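Local coordinates for YcgJ protein (PDB 1XXL) that probably works as an S-adenosylmethionine-dependent methyltransferase, although its substrate remains unidentified, at residues G11-T16 with T92-A97; S152-W157 with L166-I171; V58-A63 with V71-G76; K105-V110 with S162-A167; H125-P128 with L133-F136. All coordinates share one frame; numbering follows the deposited sequence.

Interaction 1: G11-T16 with T92-A97. With SO4 (sulfate ion), chain C; SO4 (sulfate ion), chain D.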
# COMPACT_ATOMS: atom_id res chain seq x y z
N GLY A 11 -1.81 6.98 10.87
CA GLY A 11 -2.78 7.66 11.73
C GLY A 11 -4.18 7.64 11.15
O GLY A 11 -5.17 7.43 11.88
N LEU A 12 -4.30 7.85 9.83
CA LEU A 12 -5.62 7.78 9.16
C LEU A 12 -6.29 6.42 9.26
O LEU A 12 -7.52 6.32 9.47
CB LEU A 12 -5.52 8.12 7.67
CG LEU A 12 -6.26 9.33 7.10
CD1 LEU A 12 -6.53 9.09 5.61
CD2 LEU A 12 -7.56 9.68 7.82
N MSE A 13 -5.50 5.38 9.07
CA MSE A 13 -5.98 4.00 9.21
C MSE A 13 -6.45 3.71 10.62
O MSE A 13 -7.50 3.14 10.82
CB MSE A 13 -4.89 3.01 8.85
CG MSE A 13 -4.59 2.94 7.38
SE MSE A 13 -3.14 1.63 7.08
CE MSE A 13 -3.91 0.69 5.59
N ILE A 14 -5.64 4.10 11.61
CA ILE A 14 -6.01 3.85 12.98
C ILE A 14 -7.31 4.60 13.29
O ILE A 14 -8.25 4.01 13.82
CB ILE A 14 -4.87 4.20 13.98
CG1 ILE A 14 -3.72 3.21 13.82
CG2 ILE A 14 -5.39 4.19 15.44
CD1 ILE A 14 -2.41 3.67 14.47
N LYS A 15 -7.37 5.88 12.94
CA LYS A 15 -8.59 6.68 13.12
C LYS A 15 -9.85 6.03 12.47
O LYS A 15 -10.92 5.94 13.08
CB LYS A 15 -8.37 8.08 12.55
CG LYS A 15 -9.50 9.05 12.84
CD LYS A 15 -9.41 10.31 11.99
CE LYS A 15 -10.70 11.14 12.11
NZ LYS A 15 -10.72 12.25 11.13
N THR A 16 -9.70 5.57 11.24
CA THR A 16 -10.81 5.04 10.47
C THR A 16 -11.26 3.64 10.94
O THR A 16 -12.44 3.28 10.83
CB THR A 16 -10.43 5.00 8.97
OG1 THR A 16 -10.02 6.32 8.55
CG2 THR A 16 -11.61 4.52 8.09
N THR A 92 -5.62 -4.57 7.05
CA THR A 92 -4.92 -3.38 6.61
C THR A 92 -3.90 -3.76 5.56
O THR A 92 -3.33 -4.86 5.57
CB THR A 92 -4.18 -2.64 7.79
OG1 THR A 92 -3.20 -3.51 8.39
CG2 THR A 92 -5.16 -2.20 8.88
N CYS A 93 -3.66 -2.84 4.66
CA CYS A 93 -2.73 -3.04 3.58
C CYS A 93 -2.21 -1.65 3.21
O CYS A 93 -2.95 -0.86 2.63
CB CYS A 93 -3.46 -3.72 2.40
SG CYS A 93 -2.39 -4.14 1.04
N ARG A 94 -0.97 -1.34 3.60
CA ARG A 94 -0.40 0.00 3.45
C ARG A 94 0.79 0.01 2.50
O ARG A 94 1.80 -0.63 2.76
CB ARG A 94 0.01 0.59 4.80
CG ARG A 94 0.42 2.07 4.71
CD ARG A 94 0.53 2.72 6.10
NE ARG A 94 1.58 2.08 6.90
CZ ARG A 94 2.58 2.69 7.52
NH1 ARG A 94 2.74 4.01 7.47
NH2 ARG A 94 3.45 1.96 8.21
N TYR A 95 0.63 0.70 1.38
CA TYR A 95 1.62 0.78 0.32
C TYR A 95 2.20 -0.58 -0.07
O TYR A 95 3.39 -0.72 -0.33
CB TYR A 95 2.72 1.80 0.66
CG TYR A 95 2.21 3.22 0.82
CD1 TYR A 95 1.61 3.90 -0.25
CD2 TYR A 95 2.34 3.90 2.03
CE1 TYR A 95 1.16 5.22 -0.12
CE2 TYR A 95 1.87 5.23 2.18
CZ TYR A 95 1.29 5.88 1.11
OH TYR A 95 0.83 7.16 1.25
N ALA A 96 1.34 -1.60 -0.12
CA ALA A 96 1.78 -2.94 -0.48
C ALA A 96 1.14 -3.48 -1.75
O ALA A 96 1.74 -4.29 -2.43
CB ALA A 96 1.49 -3.89 0.69
N ALA A 97 -0.09 -3.08 -2.06
CA ALA A 97 -0.85 -3.67 -3.18
C ALA A 97 -0.15 -3.57 -4.54
O ALA A 97 -0.29 -4.48 -5.38
CB ALA A 97 -2.22 -3.06 -3.28
S SO4 C . 5.95 4.49 9.62
O1 SO4 C . 5.16 3.97 10.72
O2 SO4 C . 7.20 5.03 10.16
O3 SO4 C . 5.19 5.52 8.93
O4 SO4 C . 6.29 3.43 8.65
S SO4 D . 1.87 9.15 4.07
O1 SO4 D . 0.68 9.85 3.67
O2 SO4 D . 1.75 8.63 5.44
O3 SO4 D . 2.98 10.03 3.98
O4 SO4 D . 2.15 8.13 3.12
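The guanidinium of Arg94, whose aliphatic stem rests against Met13, meets a sulfate at its edge, the sulfur lying in the plane of the group. Arg94 NH1 reaches O3 of this ion at 3.2 Å in a nearly straight bond (176°), while NH2 of Arg94 binds its O4, also at 3.2 Å but more bent. Arg94 NE bonds to Thr35 OG1, which probably helps to fix the rotation of the plane. The Tyr95 ring has another sulfate at its edge, but that contact is too short to trust in detail. Behind the charge, the selenium of Met13 (a selenomethionine in the crystal) lies 4.0 Å from Arg94 CD, and Met13 CE ends 3.5 Å from Cys93 O and 4.0 Å from Thr92 CB. A long, unbranched side chain suits this span from helix 7-17 to strand 88-94. Arg94 has CG anti to its own backbone N (chi1 -171°) and a bend at chi3, which carries the charge beyond the selenium. A leucine in place of Arg94 would probably leave the sulfate without its paired N-H donors and Thr35 without its mate. Arg94 binds S-adenosylmethionine; the sulfate, probably from the crystallisation liquor, is consistent with a place that welcomes anions, backed by van der Waals contact with Met13.

Interaction 2: S152-W157 with L166-I171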
# COMPACT_ATOMS: atom_id res chain seq x y z
N SER A 152 -3.00 0.10 -9.44
CA SER A 152 -4.30 0.09 -10.07
C SER A 152 -4.92 1.49 -10.02
O SER A 152 -4.55 2.33 -9.18
CB SER A 152 -5.24 -0.91 -9.37
OG SER A 152 -4.78 -2.25 -9.42
N SER A 153 -5.86 1.73 -10.94
CA SER A 153 -6.67 2.95 -10.90
C SER A 153 -7.79 2.82 -9.87
O SER A 153 -8.09 1.72 -9.41
CB SER A 153 -7.24 3.23 -12.30
OG SER A 153 -8.24 2.30 -12.64
N LEU A 154 -8.43 3.94 -9.51
CA LEU A 154 -9.57 3.92 -8.59
C LEU A 154 -10.81 3.19 -9.14
O LEU A 154 -11.52 2.51 -8.41
CB LEU A 154 -9.95 5.34 -8.13
CG LEU A 154 -8.81 6.08 -7.40
CD1 LEU A 154 -9.29 7.45 -6.93
CD2 LEU A 154 -8.25 5.31 -6.26
N SER A 155 -11.05 3.35 -10.43
CA SER A 155 -12.02 2.52 -11.17
C SER A 155 -11.82 1.06 -10.96
O SER A 155 -12.76 0.33 -10.70
CB SER A 155 -11.80 2.72 -12.67
OG SER A 155 -12.60 3.75 -13.05
N GLU A 156 -10.59 0.62 -11.17
CA GLU A 156 -10.25 -0.78 -10.97
C GLU A 156 -10.51 -1.25 -9.55
O GLU A 156 -11.03 -2.34 -9.37
CB GLU A 156 -8.82 -1.05 -11.41
CG GLU A 156 -8.65 -0.94 -12.91
CD GLU A 156 -7.20 -1.04 -13.37
OE1 GLU A 156 -7.00 -1.55 -14.50
OE2 GLU A 156 -6.27 -0.61 -12.64
N TRP A 157 -10.13 -0.46 -8.54
CA TRP A 157 -10.42 -0.83 -7.15
C TRP A 157 -11.89 -0.91 -6.89
O TRP A 157 -12.36 -1.82 -6.21
CB TRP A 157 -9.82 0.18 -6.17
CG TRP A 157 -8.34 0.02 -5.98
CD1 TRP A 157 -7.38 0.91 -6.33
CD2 TRP A 157 -7.67 -1.10 -5.42
NE1 TRP A 157 -6.15 0.43 -5.99
CE2 TRP A 157 -6.30 -0.82 -5.44
CE3 TRP A 157 -8.11 -2.31 -4.88
CZ2 TRP A 157 -5.33 -1.71 -4.93
CZ3 TRP A 157 -7.15 -3.21 -4.38
CH2 TRP A 157 -5.78 -2.90 -4.41
N LEU A 166 -17.59 -6.14 -1.40
CA LEU A 166 -17.15 -5.06 -0.51
C LEU A 166 -17.77 -3.74 -0.93
O LEU A 166 -17.69 -3.35 -2.10
CB LEU A 166 -15.62 -4.92 -0.52
CG LEU A 166 -14.81 -6.21 -0.37
CD1 LEU A 166 -13.31 -5.96 -0.37
CD2 LEU A 166 -15.23 -6.91 0.91
N ALA A 167 -18.41 -3.06 0.03
CA ALA A 167 -18.78 -1.67 -0.17
C ALA A 167 -17.51 -0.81 -0.22
O ALA A 167 -16.61 -0.99 0.59
CB ALA A 167 -19.70 -1.19 0.93
N TYR A 168 -17.45 0.13 -1.16
CA TYR A 168 -16.27 0.98 -1.39
C TYR A 168 -16.50 2.40 -0.87
O TYR A 168 -17.53 3.00 -1.14
CB TYR A 168 -15.95 1.04 -2.89
CG TYR A 168 -14.85 2.02 -3.35
CD1 TYR A 168 -15.11 3.39 -3.51
CD2 TYR A 168 -13.57 1.55 -3.68
CE1 TYR A 168 -14.11 4.27 -3.96
CE2 TYR A 168 -12.59 2.41 -4.13
CZ TYR A 168 -12.85 3.76 -4.25
OH TYR A 168 -11.85 4.59 -4.71
N GLN A 169 -15.51 2.93 -0.16
CA GLN A 169 -15.52 4.33 0.24
C GLN A 169 -14.12 4.90 0.14
O GLN A 169 -13.17 4.32 0.65
CB GLN A 169 -16.06 4.47 1.66
CG GLN A 169 -16.39 5.87 2.06
CD GLN A 169 -17.00 5.97 3.45
OE1 GLN A 169 -17.41 4.97 4.05
NE2 GLN A 169 -17.06 7.20 3.97
N ASP A 170 -14.01 6.02 -0.55
CA ASP A 170 -12.80 6.85 -0.55
C ASP A 170 -12.80 7.72 0.74
O ASP A 170 -13.61 8.63 0.93
CB ASP A 170 -12.75 7.66 -1.87
CG ASP A 170 -11.87 8.90 -1.79
OD1 ASP A 170 -11.02 9.04 -0.88
OD2 ASP A 170 -12.06 9.78 -2.66
N ILE A 171 -11.91 7.40 1.66
CA ILE A 171 -11.83 8.13 2.92
C ILE A 171 -11.05 9.46 2.76
O ILE A 171 -11.50 10.51 3.24
CB ILE A 171 -11.22 7.26 4.04
CG1 ILE A 171 -12.02 5.96 4.24
CG2 ILE A 171 -11.10 8.07 5.35
CD1 ILE A 171 -13.44 6.13 4.73
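Tyr168 touches helix 154-163 at two neighbouring points. Its CE2 atom lies 4.1 Å from Trp157 CB, an apolar contact with the root of the tryptophan rather than with the indole, and its OH stands 4.0 Å from Leu154 CB and equally near Leu154 CD2. The leucine and tyrosine side chains cross at about a right angle, so the hydroxyl end meets the flank of the leucine. Tyr168 has CG anti to its backbone N (chi1 173°), which extends the ring from strand 166-179 across to the helix; a long aromatic residue suits the span, the CA atoms of Trp157 and Tyr168 being 8.4 Å apart. Leu154 and Trp157, three positions apart, present their CB atoms on the same helical side. The indole then leads away from Tyr168, toward Val103 and Val107 of helix 103-113, with Ser152 CB over one of its faces, 3.7 Å from the plane and offset toward the rim.

The next shell fixes where this first helical turn begins. Ser153 OG accepts from Glu156 N at 3.2 Å, and Glu156 OE2 in return accepts from Ser153 N at 2.9 Å, on the anti side of the carboxylate and 28° out of its plane. Arg150 adds a salt bridge to the same OE2, probably helping to hold the glutamate in place. Serine, short and able to accept, and glutamate, long enough to fold back, suit these two positions. The reciprocal pair is a capping box, with Ser153 as N-cap, and it starts a helix that packs beside the strand following it in the chain.

Interaction 3: V58-A63 with V71-G76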
# COMPACT_ATOMS: atom_id res chain seq x y z
N VAL A 58 12.80 -9.49 11.03
CA VAL A 58 12.95 -8.08 11.41
C VAL A 58 11.74 -7.60 12.22
O VAL A 58 11.90 -7.03 13.29
CB VAL A 58 13.17 -7.17 10.17
CG1 VAL A 58 13.08 -5.68 10.52
CG2 VAL A 58 14.52 -7.44 9.54
N ALA A 59 10.53 -7.87 11.73
CA ALA A 59 9.34 -7.42 12.45
C ALA A 59 9.22 -8.06 13.83
O ALA A 59 8.87 -7.37 14.80
CB ALA A 59 8.06 -7.66 11.62
N SER A 60 9.50 -9.35 13.93
CA SER A 60 9.38 -10.06 15.21
C SER A 60 10.37 -9.54 16.24
O SER A 60 10.04 -9.41 17.41
CB SER A 60 9.58 -11.57 15.06
OG SER A 60 8.93 -12.09 13.93
N SER A 61 11.59 -9.23 15.82
CA SER A 61 12.58 -8.73 16.76
C SER A 61 12.25 -7.29 17.17
O SER A 61 12.47 -6.91 18.31
CB SER A 61 14.00 -8.85 16.22
OG SER A 61 14.19 -7.97 15.13
N PHE A 62 11.67 -6.52 16.25
CA PHE A 62 11.21 -5.16 16.54
C PHE A 62 10.06 -5.13 17.58
O PHE A 62 10.05 -4.26 18.46
CB PHE A 62 10.84 -4.45 15.22
CG PHE A 62 10.46 -3.00 15.36
CD1 PHE A 62 11.18 -2.14 16.18
CD2 PHE A 62 9.39 -2.49 14.63
CE1 PHE A 62 10.82 -0.81 16.30
CE2 PHE A 62 9.04 -1.15 14.73
CZ PHE A 62 9.75 -0.31 15.57
N ALA A 63 9.13 -6.09 17.49
CA ALA A 63 8.07 -6.27 18.50
C ALA A 63 8.65 -6.61 19.88
O ALA A 63 8.24 -6.04 20.90
CB ALA A 63 7.13 -7.36 18.07
N VAL A 71 1.26 -9.10 18.95
CA VAL A 71 1.48 -9.01 17.52
C VAL A 71 2.33 -10.21 17.11
O VAL A 71 3.27 -10.56 17.81
CB VAL A 71 2.18 -7.65 17.09
CG1 VAL A 71 1.42 -6.46 17.59
CG2 VAL A 71 3.63 -7.59 17.58
N ARG A 72 1.98 -10.86 16.00
CA ARG A 72 2.77 -11.97 15.48
C ARG A 72 2.96 -11.78 13.97
O ARG A 72 2.13 -11.16 13.31
CB ARG A 72 2.12 -13.33 15.80
CG ARG A 72 2.30 -13.78 17.28
CD ARG A 72 1.89 -15.27 17.54
NE ARG A 72 2.70 -16.22 16.73
CZ ARG A 72 3.59 -17.11 17.19
NH1 ARG A 72 3.81 -17.27 18.49
NH2 ARG A 72 4.27 -17.86 16.32
N PHE A 73 4.08 -12.26 13.45
CA PHE A 73 4.40 -12.13 12.03
C PHE A 73 4.63 -13.51 11.43
O PHE A 73 5.10 -14.42 12.09
CB PHE A 73 5.60 -11.21 11.81
CG PHE A 73 5.39 -9.84 12.38
CD1 PHE A 73 5.81 -9.55 13.68
CD2 PHE A 73 4.70 -8.87 11.67
CE1 PHE A 73 5.58 -8.32 14.24
CE2 PHE A 73 4.45 -7.62 12.22
CZ PHE A 73 4.88 -7.34 13.51
N GLN A 74 4.21 -13.68 10.19
CA GLN A 74 4.52 -14.90 9.49
C GLN A 74 4.75 -14.61 8.03
O GLN A 74 4.40 -13.53 7.55
CB GLN A 74 3.42 -15.95 9.70
CG GLN A 74 2.05 -15.63 9.14
CD GLN A 74 1.05 -16.74 9.47
OE1 GLN A 74 0.68 -16.94 10.63
NE2 GLN A 74 0.64 -17.48 8.46
N GLN A 75 5.39 -15.55 7.35
CA GLN A 75 5.61 -15.42 5.94
C GLN A 75 4.36 -15.86 5.17
O GLN A 75 3.74 -16.88 5.48
CB GLN A 75 6.82 -16.24 5.48
CG GLN A 75 7.15 -16.06 3.99
CD GLN A 75 8.40 -16.82 3.55
OE1 GLN A 75 8.80 -17.80 4.19
NE2 GLN A 75 9.03 -16.36 2.47
N GLY A 76 4.00 -15.08 4.16
CA GLY A 76 2.90 -15.46 3.27
C GLY A 76 2.60 -14.36 2.29
O GLY A 76 3.16 -13.26 2.39
O HOH W 1 6.32 -12.59 15.29
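Ala59 sets its methyl squarely over one face of the Phe73 ring: CB is 3.4 Å from the ring centroid and only 4° off the normal, a CH-pi contact. Ala63, one helical turn on, comes instead at the ring's edge, its CB 4.2 Å from Phe73 CE1, and presses the same methyl on Val71 CG2 at 3.5 Å. Phe73, with CG anti to its carbonyl carbon (chi1 -57°), turns its ring up to the helix, with one alanine over a face and the other at an edge. Their smallness suits the fit, for the axes of helix 58-63 and strand 71-75 approach to 8.0 Å while running nearly antiparallel, as they should within the beta-alpha-beta unit formed by strand 45-50, helix 53-66 and strand 71-75. Beyond the ring, the helix 34-39 residue Ala36 also touches Phe73.

Polar atoms gather at the margin. Ser60 OG bonds to Val56 O inside its own helix and accepts from a water at 3.0 Å; that water in turn accepts from Phe73 N at 2.9 Å. The chemistry is therefore divided: dispersion and CH-pi attraction hold the centre, whereas one water serves a strand N-H and a helix hydroxyl that do not bond to each other directly.

Interaction 4: K105-V110 with S162-A167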
# COMPACT_ATOMS: atom_id res chain seq x y z
N LYS A 105 -6.86 -11.70 -7.27
CA LYS A 105 -6.86 -12.82 -6.33
C LYS A 105 -6.61 -12.36 -4.87
O LYS A 105 -7.22 -12.90 -3.95
CB LYS A 105 -5.83 -13.87 -6.78
CG LYS A 105 -5.72 -15.12 -5.90
CD LYS A 105 -7.08 -15.73 -5.49
CE LYS A 105 -6.95 -17.21 -5.09
NZ LYS A 105 -8.29 -17.85 -4.96
N ALA A 106 -5.75 -11.35 -4.67
CA ALA A 106 -5.52 -10.77 -3.33
C ALA A 106 -6.84 -10.26 -2.69
O ALA A 106 -7.15 -10.60 -1.55
CB ALA A 106 -4.49 -9.64 -3.40
N VAL A 107 -7.61 -9.47 -3.44
CA VAL A 107 -8.87 -8.91 -2.94
C VAL A 107 -9.89 -9.99 -2.66
O VAL A 107 -10.66 -9.88 -1.71
CB VAL A 107 -9.49 -7.89 -3.93
CG1 VAL A 107 -10.87 -7.39 -3.42
CG2 VAL A 107 -8.56 -6.69 -4.11
N ARG A 108 -9.89 -11.03 -3.48
CA ARG A 108 -10.77 -12.16 -3.27
C ARG A 108 -10.43 -12.83 -1.92
O ARG A 108 -11.32 -13.19 -1.15
CB ARG A 108 -10.64 -13.12 -4.47
CG ARG A 108 -11.66 -14.22 -4.57
CD ARG A 108 -11.35 -15.16 -5.78
NE ARG A 108 -10.76 -14.40 -6.90
CZ ARG A 108 -10.03 -14.92 -7.89
NH1 ARG A 108 -9.81 -16.23 -7.98
NH2 ARG A 108 -9.53 -14.11 -8.83
N GLU A 109 -9.15 -12.98 -1.65
CA GLU A 109 -8.68 -13.56 -0.38
C GLU A 109 -8.97 -12.66 0.82
O GLU A 109 -9.41 -13.15 1.87
CB GLU A 109 -7.17 -13.87 -0.46
CG GLU A 109 -6.84 -15.16 -1.17
CD GLU A 109 -7.27 -16.42 -0.38
OE1 GLU A 109 -8.35 -16.96 -0.73
OE2 GLU A 109 -6.56 -16.85 0.56
N VAL A 110 -8.72 -11.35 0.66
CA VAL A 110 -9.06 -10.37 1.68
C VAL A 110 -10.54 -10.48 2.03
O VAL A 110 -10.88 -10.59 3.20
CB VAL A 110 -8.73 -8.93 1.24
CG1 VAL A 110 -9.45 -7.90 2.10
CG2 VAL A 110 -7.25 -8.70 1.28
N SER A 162 -16.54 -4.37 -5.81
CA SER A 162 -17.87 -4.80 -6.21
C SER A 162 -17.92 -6.28 -6.55
O SER A 162 -18.89 -6.95 -6.20
CB SER A 162 -18.37 -3.96 -7.39
OG SER A 162 -19.79 -4.02 -7.48
N ALA A 163 -16.88 -6.79 -7.23
CA ALA A 163 -16.77 -8.21 -7.57
C ALA A 163 -16.73 -9.15 -6.35
O ALA A 163 -17.03 -10.33 -6.47
CB ALA A 163 -15.56 -8.45 -8.43
N ASN A 164 -16.37 -8.61 -5.20
CA ASN A 164 -16.13 -9.36 -3.97
C ASN A 164 -17.02 -8.91 -2.82
O ASN A 164 -16.73 -9.20 -1.68
CB ASN A 164 -14.65 -9.24 -3.60
CG ASN A 164 -13.76 -10.01 -4.55
OD1 ASN A 164 -13.71 -11.22 -4.49
ND2 ASN A 164 -13.07 -9.32 -5.45
N GLN A 165 -18.11 -8.21 -3.15
CA GLN A 165 -19.14 -7.82 -2.21
C GLN A 165 -18.60 -6.95 -1.07
O GLN A 165 -19.09 -7.00 0.07
CB GLN A 165 -19.91 -9.05 -1.70
CG GLN A 165 -20.87 -9.64 -2.76
CD GLN A 165 -20.16 -10.14 -3.98
OE1 GLN A 165 -20.41 -9.68 -5.13
NE2 GLN A 165 -19.24 -11.06 -3.77
N LEU A 166 -17.59 -6.14 -1.40
CA LEU A 166 -17.15 -5.06 -0.51
C LEU A 166 -17.77 -3.74 -0.93
O LEU A 166 -17.69 -3.35 -2.10
CB LEU A 166 -15.62 -4.92 -0.52
CG LEU A 166 -14.81 -6.21 -0.37
CD1 LEU A 166 -13.31 -5.96 -0.37
CD2 LEU A 166 -15.23 -6.91 0.91
N ALA A 167 -18.41 -3.06 0.03
CA ALA A 167 -18.78 -1.67 -0.17
C ALA A 167 -17.51 -0.81 -0.22
O ALA A 167 -16.61 -0.99 0.59
CB ALA A 167 -19.70 -1.19 0.93
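Asn164 holds CG anti to its own carbonyl carbon (chi1 -70°), and this rotation lays its amide against helix 103-113, where Val107 and Arg108 receive it. Val107 has CG1 anti to its backbone N (chi1 176°), pointing that methyl into the same seam. The two ends of the amide then meet different neighbours. OD1 of Asn164 lies against the backbone of the helix, 3.3 Å from Arg108 CA, and is 3.6 Å from Arg108 CB as well. Asn164 ND2 sits 3.6 Å from Val107 CG1, and its hydrogen-bonding is met elsewhere, by Met160 O in the last turn of helix 154-163. That bond probably settles which end of the amide faces which way. Leu166 completes the contact with an apolar touch, its CD1 being 4.2 Å from Val107 CG1. Branched valine and leucine suit this buried side, while Arg108 keeps its aliphatic stem near the amide and carries its charged end outward, with Lys105 CD over one face of the guanidinium.

An alanine at position Asn164 would lose the amide, and is likely to leave Met160 O without its side-chain donor and open a gap beside Val107 and Arg108.

Asn164 stands where helix 154-163 ends in a Schellman motif, with Gln165 at positive phi and Leu166 N reaching back to Phe161 O. The chain then turns at once into strand 166-179, whose Ala167 pairs with Ile235 of strand 222-236. Leu166 also touches Ala111, and Val107 meets Trp157, so helix 103-113 lies against both the helix and the strand that follows it.

Interaction 5: H125-P128 with L133-F136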
# COMPACT_ATOMS: atom_id res chain seq x y z
N HIS A 125 -0.64 4.34 -3.43
CA HIS A 125 -0.72 5.31 -4.50
C HIS A 125 -1.44 4.62 -5.68
O HIS A 125 -1.52 3.39 -5.74
CB HIS A 125 0.62 5.97 -4.87
CG HIS A 125 1.79 5.06 -4.81
ND1 HIS A 125 2.21 4.32 -5.89
CD2 HIS A 125 2.66 4.79 -3.81
CE1 HIS A 125 3.28 3.62 -5.55
NE2 HIS A 125 3.57 3.88 -4.29
N TYR A 126 -2.06 5.42 -6.53
CA TYR A 126 -2.90 4.89 -7.57
C TYR A 126 -2.62 5.57 -8.91
O TYR A 126 -2.06 6.65 -8.98
CB TYR A 126 -4.37 5.04 -7.16
CG TYR A 126 -4.87 6.46 -6.97
CD1 TYR A 126 -4.84 7.07 -5.72
CD2 TYR A 126 -5.37 7.18 -8.03
CE1 TYR A 126 -5.32 8.36 -5.54
CE2 TYR A 126 -5.82 8.44 -7.87
CZ TYR A 126 -5.80 9.04 -6.62
OH TYR A 126 -6.24 10.32 -6.49
N ALA A 127 -3.04 4.90 -9.98
CA ALA A 127 -2.96 5.39 -11.35
C ALA A 127 -4.15 6.31 -11.63
O ALA A 127 -5.28 5.96 -11.32
CB ALA A 127 -2.99 4.21 -12.31
N PRO A 128 -3.89 7.49 -12.23
CA PRO A 128 -4.99 8.29 -12.73
C PRO A 128 -5.82 7.50 -13.75
O PRO A 128 -5.34 6.50 -14.32
CB PRO A 128 -4.30 9.50 -13.36
CG PRO A 128 -3.00 9.58 -12.68
CD PRO A 128 -2.60 8.16 -12.42
N LEU A 133 -1.44 8.70 -18.29
CA LEU A 133 -0.90 9.09 -16.98
C LEU A 133 -0.71 7.85 -16.11
O LEU A 133 0.27 7.76 -15.36
CB LEU A 133 -1.81 10.10 -16.30
CG LEU A 133 -2.02 11.41 -17.07
CD1 LEU A 133 -2.98 12.29 -16.34
CD2 LEU A 133 -0.72 12.14 -17.33
N ASP A 134 -1.66 6.92 -16.20
CA ASP A 134 -1.57 5.58 -15.60
C ASP A 134 -0.21 4.93 -15.96
O ASP A 134 0.59 4.54 -15.10
CB ASP A 134 -2.73 4.76 -16.13
CG ASP A 134 -2.75 3.35 -15.64
OD1 ASP A 134 -3.88 2.84 -15.44
OD2 ASP A 134 -1.67 2.74 -15.45
N GLU A 135 0.03 4.86 -17.25
CA GLU A 135 1.27 4.32 -17.79
C GLU A 135 2.53 5.11 -17.34
O GLU A 135 3.56 4.53 -17.00
CB GLU A 135 1.05 4.35 -19.29
CG GLU A 135 2.08 3.89 -20.21
CD GLU A 135 1.52 3.92 -21.66
OE1 GLU A 135 2.32 4.10 -22.61
OE2 GLU A 135 0.26 3.80 -21.82
N PHE A 136 2.44 6.44 -17.30
CA PHE A 136 3.59 7.28 -16.93
C PHE A 136 4.07 6.96 -15.52
O PHE A 136 5.26 6.73 -15.28
CB PHE A 136 3.21 8.76 -17.02
CG PHE A 136 4.31 9.68 -16.61
CD1 PHE A 136 4.43 10.11 -15.29
CD2 PHE A 136 5.24 10.12 -17.55
CE1 PHE A 136 5.47 10.95 -14.93
CE2 PHE A 136 6.25 10.96 -17.18
CZ PHE A 136 6.37 11.37 -15.87
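Leu133 begins the contact by laying its CB against the proline ring, 3.8 Å from Pro128 CG and 3.9 Å from Pro128 CB, with the two side chains crossing at about a right angle. Proline is apt here: its compact, rigid ring offers apolar carbon to the leucine and restrains the backbone as the chain turns toward the helix. Asp134 follows, its side chain passing alongside the loop. With CG anti to the backbone N (chi1 178°), its carboxylate is brought beside Ala127, whose CB lies 3.4 Å from Asp134 CG and 3.5 Å from Asp134 OD1. A small methyl suits so close an approach, the CA atoms of Ala127 and Asp134 being 4.5 Å apart. Asp134 CB, meanwhile, is 3.6 Å from Pro128 O. The charge has its partner in Arg150, which makes a salt bridge to Asp134 OD1.

Farther along, Phe136 leaves the loop behind and stacks with His200. The whole contact folds the linker after strand 118-125 onto the first turns of helix 131-144. Thr211 of helix 206-211 touches both Pro128 and Leu133, and the backbone of Ala127 pairs with Ser152, just ahead of helix 154-163.

In the fold
From the N terminus, interaction 1 closes the longest loop of the five, bringing helix 7-17 onto strand 88-94. Within its span lies interaction 3, which closes a short local turn between helix 53-66 and strand 71-75 without touching it. Interaction 4 then opens on helix 103-113 and reaches to the 162-167 turn; interaction 5, a short closure between strand 118-125 and helix 131-144, falls wholly inside that span. Interaction 2 starts late in the same span and ends on the same strand start, sharing Leu166 and Ala167. Interactions 1 to 4 all reach the same sheet. Ala97 and Thr16 of interaction 1 touch Trp157 and Ile171 of interaction 2, and Tyr95 packs on His125 of interaction 5.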